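PDB 3R4V: putative uncharacterized protein from Pseudomonas phage 201phi2-1, which is of unknown function but belongs to the phage tubulin-like proteins and carries guanosine-5'-diphosphate in a pocket of its N-terminal part. Local coordinates for residues Ala139-Val142 with Pro147-Val150; Val175-Leu178 with Asn182-Arg185; Ser237-Phe242 with Arg248-Met253. One frame throughout, in Å; residues are numbered along the deposited sequence.

The three contacts follow one another along the chain without overlap. Interaction 1 lies nearest the chain's centre, where helix 124-144 returns to strand 148-154 of the large mixed sheet. Interaction 2 comes at the end of helix 161-178, the next helix after that strand, and its centre is about 24 Å away. Interaction 3, in the C-terminal tubulin-like region, joins a loop to strand 247-252, one of the two outermost strands of the same sheet; its centre is about 27 Å from that of interaction 1 but about 12 Å from that of interaction 2. Gly184 and Arg185 join interactions 2 and 3 directly, through Ile252 and Glu239, so the loop after helix 161-178 meets the edge strand and the loop before it.

Interaction 1: residues Ala139-Val142 with Pro147-Val150; sequences AIAV and PIVV
Ile148 reaches with its side chain to Ala141 and Ile140 on helix 124-144, while its backbone makes hydrogen bonds with Gln207 and Cys209 alongside strand 208-214. With the strand taking up its polar backbone, what passes between residues 139-142 and 147-150 is apolar contact alone. The touching branch of Ile148 is CG1-CD1. CG1 lies anti to the carbonyl carbon (chi1 -63°), which swings this branch off the strand and toward the helix. CG1 of Ile148 comes to 3.7 Å from CB of Ala141 and equally close to its CA, so a methylene rests directly on the helix backbone at alanine, a residue with no more than a methyl. The second bend of the chain (chi2 -66°) carries CD1 of Ile148 on to the methyl branch of Ile140, 4.1 Å from CG2, a looser touch in which the two isoleucines lie aslant. Ile140 also packs on Pro100, and Ile148 on Thr103 and Phe113, so helix 95-108 and strand 113-119 border the same apolar patch. The unit is a beta-alpha-beta crossover made of strand 113-119, helix 124-144 and strand 148-154. Because only alkyl groups meet, the contact between these segments rests on shape fit and on the burial of Ala141 and Ile148, with Ile140 at its partly exposed side.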
loop_
_atom_site.group_PDB
_atom_site.type_symbol
_atom_site.label_atom_id
_atom_site.label_comp_id
_atom_site.label_asym_id
_atom_site.label_seq_id
_atom_site.Cartn_x
_atom_site.Cartn_y
_atom_site.Cartn_z
ATOM N N ALA A 139 6.213 11.233 -6.157
ATOM C CA ALA A 139 7.489 11.534 -6.807
ATOM C C ALA A 139 7.886 10.371 -7.708
ATOM O O ALA A 139 8.345 10.573 -8.830
ATOM C CB ALA A 139 8.590 11.820 -5.778
ATOM N N ILE A 140 7.685 9.152 -7.221
ATOM C CA ILE A 140 7.983 7.971 -8.024
ATOM C C ILE A 140 7.105 7.920 -9.279
ATOM O O ILE A 140 7.604 7.650 -10.377
ATOM C CB ILE A 140 7.879 6.675 -7.183
ATOM C CG1 ILE A 140 8.995 6.683 -6.126
ATOM C CG2 ILE A 140 7.965 5.446 -8.087
ATOM C CD1 ILE A 140 8.915 5.553 -5.081
ATOM N N ALA A 141 5.807 8.187 -9.128
ATOM C CA ALA A 141 4.903 8.205 -10.276
ATOM C C ALA A 141 5.439 9.161 -11.348
ATOM O O ALA A 141 5.515 8.811 -12.532
ATOM C CB ALA A 141 3.505 8.603 -9.860
ATOM N N VAL A 142 5.829 10.356 -10.922
ATOM C CA VAL A 142 6.438 11.328 -11.842
ATOM C C VAL A 142 7.789 10.885 -12.444
ATOM O O VAL A 142 7.983 10.927 -13.662
ATOM C CB VAL A 142 6.617 12.685 -11.145
ATOM C CG1 VAL A 142 7.335 13.674 -12.074
ATOM C CG2 VAL A 142 5.275 13.209 -10.733
ATOM N N PRO A 147 1.544 5.419 -13.433
ATOM C CA PRO A 147 0.606 5.577 -12.308
ATOM C C PRO A 147 1.033 4.676 -11.167
ATOM O O PRO A 147 1.429 3.528 -11.385
ATOM C CB PRO A 147 -0.728 5.084 -12.873
ATOM C CG PRO A 147 -0.551 5.188 -14.392
ATOM C CD PRO A 147 0.883 4.861 -14.625
ATOM N N ILE A 148 0.969 5.205 -9.952
ATOM C CA ILE A 148 1.230 4.381 -8.785
ATOM C C ILE A 148 -0.099 4.193 -8.088
ATOM O O ILE A 148 -0.641 5.119 -7.480
ATOM C CB ILE A 148 2.279 5.026 -7.857
ATOM C CG1 ILE A 148 3.634 5.146 -8.585
ATOM C CG2 ILE A 148 2.370 4.235 -6.537
ATOM C CD1 ILE A 148 4.327 3.816 -8.935
ATOM N N VAL A 149 -0.656 2.995 -8.247
ATOM C CA VAL A 149 -2.062 2.746 -7.966
ATOM C C VAL A 149 -2.151 2.069 -6.623
ATOM O O VAL A 149 -1.592 1.001 -6.436
ATOM C CB VAL A 149 -2.645 1.811 -9.057
ATOM C CG1 VAL A 149 -4.068 1.425 -8.758
ATOM C CG2 VAL A 149 -2.558 2.497 -10.427
ATOM N N VAL A 150 -2.853 2.703 -5.694
ATOM C CA VAL A 150 -2.907 2.193 -4.333
ATOM C C VAL A 150 -4.326 2.113 -3.804
ATOM O O VAL A 150 -5.164 2.965 -4.071
ATOM C CB VAL A 150 -2.058 3.052 -3.368
ATOM C CG1 VAL A 150 -0.668 3.337 -3.977
ATOM C CG2 VAL A 150 -2.763 4.339 -3.017
#

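Interaction 2: residues Val175-Leu178 with Asn182-Arg185; sequences VVLL and NHGR
His183 drives its imidazole against the last turn of helix 161-178, and its NE2 donates to the backbone O of Leu177 over 2.8 Å. The N-H...O angle of 151° makes this a moderately bent bond. The donor stands above the carbonyl plane, 42° out of it, and the oxygen is in turn tilted a little from the ring plane. Packing is tight around this bond. CD2 of His183, on the same ring edge, lies 3.4 Å from the backbone O of Leu178, so two successive carbonyls of the helix end line the edge of the imidazole. On the other side of NE2, CE1 of His183 meets CD1 of Leu177 at 3.9 Å, the two side chains crossing at about a right angle. A chi1 of -46° sets CG of His183 beside its own backbone N and anti to the carbonyl carbon, which aims the ring at the helix. Met253 and Leu232 also touch the histidine, and Leu178 turns its side chain off toward Leu230, Leu232 and Phe267, so this half of the contact is buried against strands 228-233 and 264-270. The rest of residues 182-185 is looser and nearer solvent. Asn182 directs its amide to Asp257 instead of to the helix, Gly184 bonds to the backbone of Ile252, and the exposed Arg185 runs outward to a salt bridge with Glu239. A carbonyl can only accept, so the bond implies a proton on NE2; the partial negative charge expected at a helix C-terminus would probably favour it. The buried NE2 of His183 and the O of Leu177 thus satisfy each other.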
loop_
_atom_site.group_PDB
_atom_site.type_symbol
_atom_site.label_atom_id
_atom_site.label_comp_id
_atom_site.label_asym_id
_atom_site.label_seq_id
_atom_site.Cartn_x
_atom_site.Cartn_y
_atom_site.Cartn_z
ATOM N N VAL A 175 -7.710 -9.290 -5.807
ATOM C CA VAL A 175 -6.739 -8.945 -6.842
ATOM C C VAL A 175 -6.013 -10.202 -7.327
ATOM O O VAL A 175 -5.728 -10.337 -8.516
ATOM C CB VAL A 175 -5.703 -7.874 -6.364
ATOM C CG1 VAL A 175 -4.697 -7.595 -7.481
ATOM C CG2 VAL A 175 -6.432 -6.610 -5.988
ATOM N N VAL A 176 -5.705 -11.118 -6.408
ATOM C CA VAL A 176 -5.068 -12.378 -6.795
ATOM C C VAL A 176 -5.989 -13.124 -7.744
ATOM O O VAL A 176 -5.543 -13.698 -8.732
ATOM C CB VAL A 176 -4.701 -13.251 -5.575
ATOM C CG1 VAL A 176 -4.296 -14.654 -6.016
ATOM C CG2 VAL A 176 -3.560 -12.585 -4.789
ATOM N N LEU A 177 -7.283 -13.064 -7.455
ATOM C CA LEU A 177 -8.293 -13.688 -8.318
ATOM C C LEU A 177 -8.318 -12.999 -9.683
ATOM O O LEU A 177 -8.261 -13.654 -10.732
ATOM C CB LEU A 177 -9.666 -13.593 -7.659
ATOM C CG LEU A 177 -10.867 -13.905 -8.542
ATOM C CD1 LEU A 177 -10.861 -15.383 -8.892
ATOM C CD2 LEU A 177 -12.159 -13.503 -7.834
ATOM N N LEU A 178 -8.400 -11.672 -9.659
ATOM C CA LEU A 178 -8.403 -10.871 -10.880
ATOM C C LEU A 178 -7.297 -11.289 -11.841
ATOM O O LEU A 178 -7.548 -11.446 -13.043
ATOM C CB LEU A 178 -8.263 -9.378 -10.547
ATOM C CG LEU A 178 -8.061 -8.423 -11.735
ATOM C CD1 LEU A 178 -9.289 -8.454 -12.645
ATOM C CD2 LEU A 178 -7.767 -6.981 -11.273
ATOM N N ASN A 182 -7.408 -16.887 -15.622
ATOM C CA ASN A 182 -8.362 -17.952 -15.901
ATOM C C ASN A 182 -9.739 -17.436 -16.328
ATOM O O ASN A 182 -10.704 -18.204 -16.420
ATOM C CB ASN A 182 -8.477 -18.868 -14.673
ATOM C CG ASN A 182 -9.388 -20.061 -14.910
ATOM O OD1 ASN A 182 -9.148 -20.873 -15.802
ATOM N ND2 ASN A 182 -10.432 -20.182 -14.097
ATOM N N HIS A 183 -9.830 -16.137 -16.606
ATOM C CA HIS A 183 -11.109 -15.532 -16.968
ATOM C C HIS A 183 -11.271 -15.373 -18.476
ATOM O O HIS A 183 -10.321 -15.030 -19.181
ATOM C CB HIS A 183 -11.261 -14.175 -16.287
ATOM C CG HIS A 183 -10.893 -14.195 -14.841
ATOM N ND1 HIS A 183 -11.399 -15.128 -13.960
ATOM C CD2 HIS A 183 -10.055 -13.411 -14.124
ATOM C CE1 HIS A 183 -10.892 -14.911 -12.759
ATOM N NE2 HIS A 183 -10.073 -13.876 -12.832
ATOM N N GLY A 184 -12.479 -15.614 -18.967
ATOM C CA GLY A 184 -12.757 -15.411 -20.374
ATOM C C GLY A 184 -12.592 -13.953 -20.755
ATOM O O GLY A 184 -12.967 -13.061 -19.990
ATOM N N ARG A 185 -12.019 -13.718 -21.936
ATOM C CA ARG A 185 -11.878 -12.372 -22.497
ATOM C C ARG A 185 -10.767 -11.524 -21.871
ATOM O O ARG A 185 -10.438 -10.461 -22.389
ATOM C CB ARG A 185 -13.214 -11.624 -22.445
ATOM C CG ARG A 185 -14.259 -12.207 -23.387
ATOM C CD ARG A 185 -15.675 -11.863 -22.972
ATOM N NE ARG A 185 -15.930 -10.426 -22.972
ATOM C CZ ARG A 185 -17.102 -9.884 -22.660
ATOM N NH1 ARG A 185 -18.128 -10.663 -22.330
ATOM N NH2 ARG A 185 -17.249 -8.564 -22.682
#

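Interaction 3: residues Ser237-Phe242 with Arg248-Met253; sequences SKEVAF and RKVGIM
The guanidinium of Arg248 has CB of Ala241 over one face, 3.8 Å above its plane and displaced toward the rim, and the backbone O of Phe242 at its edge. Both terminal nitrogens close on that single oxygen, end-on: NH1 of Arg248 reaches O of Phe242 at 2.8 Å, and NH2 of Arg248 reaches the same O at 2.9 Å. Their N-H...O angles, 142° and 136°, are bent, as a forked grip on one atom requires. The oxygen lies near the guanidinium plane, but NH2 sits well above the carbonyl plane, whereas NH1 is only modestly tilted from it. A bend at chi3 (-50°) brings the guanidinium edge to the Phe242 carbonyl. This holds for one of two deposited conformers of Arg248, so the grip is perhaps only part-time. Ala241 centres an inverse gamma turn, with a weak bond from Phe242 N to Val240 O. The ring of Phe242 points the other way, edge-to-face with His266 and against helix 217-221. Farther along, Glu239, extended throughout, lays its carboxylate obliquely on the methyls of Val250: CD of Glu239 is 3.9 Å from CG1 of Val250, and OE2 of Glu239 is 3.8 Å from CG2 of Val250. The charge itself is met by Arg185, in a salt bridge to OE2. Residues 239-242 thus run nearly antiparallel to 248-250, along strand 247-252 at one edge of the sheet. At this surface Arg248, in the conformer given, would hold the loop to the edge strand, while Glu239, packed on Val250, links it through Arg185 to the loop after helix 161-178.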
loop_
_atom_site.group_PDB
_atom_site.type_symbol
_atom_site.label_atom_id
_atom_site.label_comp_id
_atom_site.label_asym_id
_atom_site.label_seq_id
_atom_site.Cartn_x
_atom_site.Cartn_y
_atom_site.Cartn_z
ATOM N N SER A 237 -24.793 -12.434 -18.208
ATOM C CA SER A 237 -26.024 -11.721 -18.521
ATOM C C SER A 237 -26.103 -10.381 -17.788
ATOM O O SER A 237 -26.862 -9.497 -18.179
ATOM C CB SER A 237 -27.255 -12.579 -18.195
ATOM O OG SER A 237 -27.621 -12.465 -16.830
ATOM N N LYS A 238 -25.308 -10.230 -16.733
ATOM C CA LYS A 238 -25.359 -9.028 -15.902
ATOM C C LYS A 238 -24.373 -7.936 -16.337
ATOM O O LYS A 238 -24.283 -6.880 -15.707
ATOM C CB LYS A 238 -25.132 -9.390 -14.429
ATOM C CG LYS A 238 -26.246 -10.233 -13.818
ATOM C CD LYS A 238 -25.934 -10.616 -12.377
ATOM C CE LYS A 238 -25.780 -9.386 -11.492
ATOM N NZ LYS A 238 -25.307 -9.727 -10.117
ATOM N N GLU A 239 -23.634 -8.184 -17.412
ATOM C CA GLU A 239 -22.649 -7.215 -17.870
ATOM C C GLU A 239 -23.316 -5.933 -18.353
ATOM O O GLU A 239 -24.131 -5.962 -19.265
ATOM C CB GLU A 239 -21.782 -7.799 -18.986
ATOM C CG GLU A 239 -20.813 -6.792 -19.593
ATOM C CD GLU A 239 -20.007 -7.370 -20.738
ATOM O OE1 GLU A 239 -20.070 -8.601 -20.946
ATOM O OE2 GLU A 239 -19.311 -6.596 -21.430
ATOM N N VAL A 240 -22.962 -4.815 -17.727
ATOM C CA VAL A 240 -23.467 -3.507 -18.122
ATOM C C VAL A 240 -22.311 -2.522 -18.254
ATOM O O VAL A 240 -21.540 -2.329 -17.316
ATOM C CB VAL A 240 -24.479 -2.960 -17.101
ATOM C CG1 VAL A 240 -24.771 -1.496 -17.379
ATOM C CG2 VAL A 240 -25.759 -3.784 -17.131
ATOM N N ALA A 241 -22.184 -1.913 -19.428
ATOM C CA ALA A 241 -21.109 -0.961 -19.671
ATOM C C ALA A 241 -21.429 0.378 -19.023
ATOM O O ALA A 241 -21.873 1.308 -19.691
ATOM C CB ALA A 241 -20.883 -0.788 -21.169
ATOM N N PHE A 242 -21.197 0.474 -17.719
ATOM C CA PHE A 242 -21.561 1.666 -16.961
ATOM C C PHE A 242 -20.363 2.585 -16.748
ATOM O O PHE A 242 -19.225 2.217 -17.041
ATOM C CB PHE A 242 -22.123 1.260 -15.603
ATOM C CG PHE A 242 -21.132 0.537 -14.738
ATOM C CD1 PHE A 242 -20.212 1.239 -13.983
ATOM C CD2 PHE A 242 -21.119 -0.847 -14.684
ATOM C CE1 PHE A 242 -19.301 0.577 -13.187
ATOM C CE2 PHE A 242 -20.206 -1.515 -13.891
ATOM C CZ PHE A 242 -19.296 -0.800 -13.142
ATOM N N ARG A 248 -11.775 0.671 -20.216
ATOM C CA ARG A 248 -12.728 -0.263 -19.628
ATOM C C ARG A 248 -12.507 -1.662 -20.200
ATOM O O ARG A 248 -12.375 -1.800 -21.417
ATOM C CB ARG A 248 -14.145 0.217 -19.959
ATOM C CG ARG A 248 -15.232 -0.834 -19.861
ATOM C CD ARG A 248 -16.398 -0.518 -20.805
ATOM N NE ARG A 248 -16.890 0.852 -20.673
ATOM C CZ ARG A 248 -17.725 1.259 -19.721
ATOM N NH1 ARG A 248 -18.156 0.400 -18.808
ATOM N NH2 ARG A 248 -18.125 2.523 -19.677
ATOM N N LYS A 249 -12.489 -2.682 -19.343
ATOM C CA LYS A 249 -12.399 -4.077 -19.789
ATOM C C LYS A 249 -13.239 -4.988 -18.906
ATOM O O LYS A 249 -13.443 -4.714 -17.726
ATOM C CB LYS A 249 -10.950 -4.578 -19.785
ATOM C CG LYS A 249 -10.188 -4.305 -21.060
ATOM C CD LYS A 249 -10.597 -5.252 -22.174
ATOM C CE LYS A 249 -10.158 -4.703 -23.525
ATOM N NZ LYS A 249 -8.772 -4.145 -23.469
ATOM N N VAL A 250 -13.703 -6.085 -19.486
ATOM C CA VAL A 250 -14.514 -7.054 -18.754
ATOM C C VAL A 250 -13.955 -8.472 -18.883
ATOM O O VAL A 250 -13.496 -8.875 -19.950
ATOM C CB VAL A 250 -15.978 -7.023 -19.232
ATOM C CG1 VAL A 250 -16.791 -8.159 -18.591
ATOM C CG2 VAL A 250 -16.600 -5.676 -18.921
ATOM N N GLY A 251 -13.980 -9.217 -17.782
ATOM C CA GLY A 251 -13.634 -10.629 -17.800
ATOM C C GLY A 251 -14.780 -11.485 -17.283
ATOM O O GLY A 251 -15.540 -11.057 -16.411
ATOM N N ILE A 252 -14.916 -12.695 -17.817
ATOM C CA ILE A 252 -15.970 -13.600 -17.363
ATOM C C ILE A 252 -15.390 -14.685 -16.479
ATOM O O ILE A 252 -14.535 -15.456 -16.913
ATOM C CB ILE A 252 -16.726 -14.236 -18.539
ATOM C CG1 ILE A 252 -17.272 -13.131 -19.441
ATOM C CG2 ILE A 252 -17.834 -15.158 -18.035
ATOM C CD1 ILE A 252 -17.962 -12.026 -18.682
ATOM N N MET A 253 -15.838 -14.722 -15.228
ATOM C CA MET A 253 -15.340 -15.692 -14.263
ATOM C C MET A 253 -16.005 -17.043 -14.458
ATOM O O MET A 253 -17.101 -17.140 -15.019
ATOM C CB MET A 253 -15.556 -15.200 -12.831
ATOM C CG MET A 253 -14.840 -13.910 -12.516
ATOM S SD MET A 253 -15.046 -13.430 -10.796
ATOM C CE MET A 253 -16.713 -12.764 -10.856
#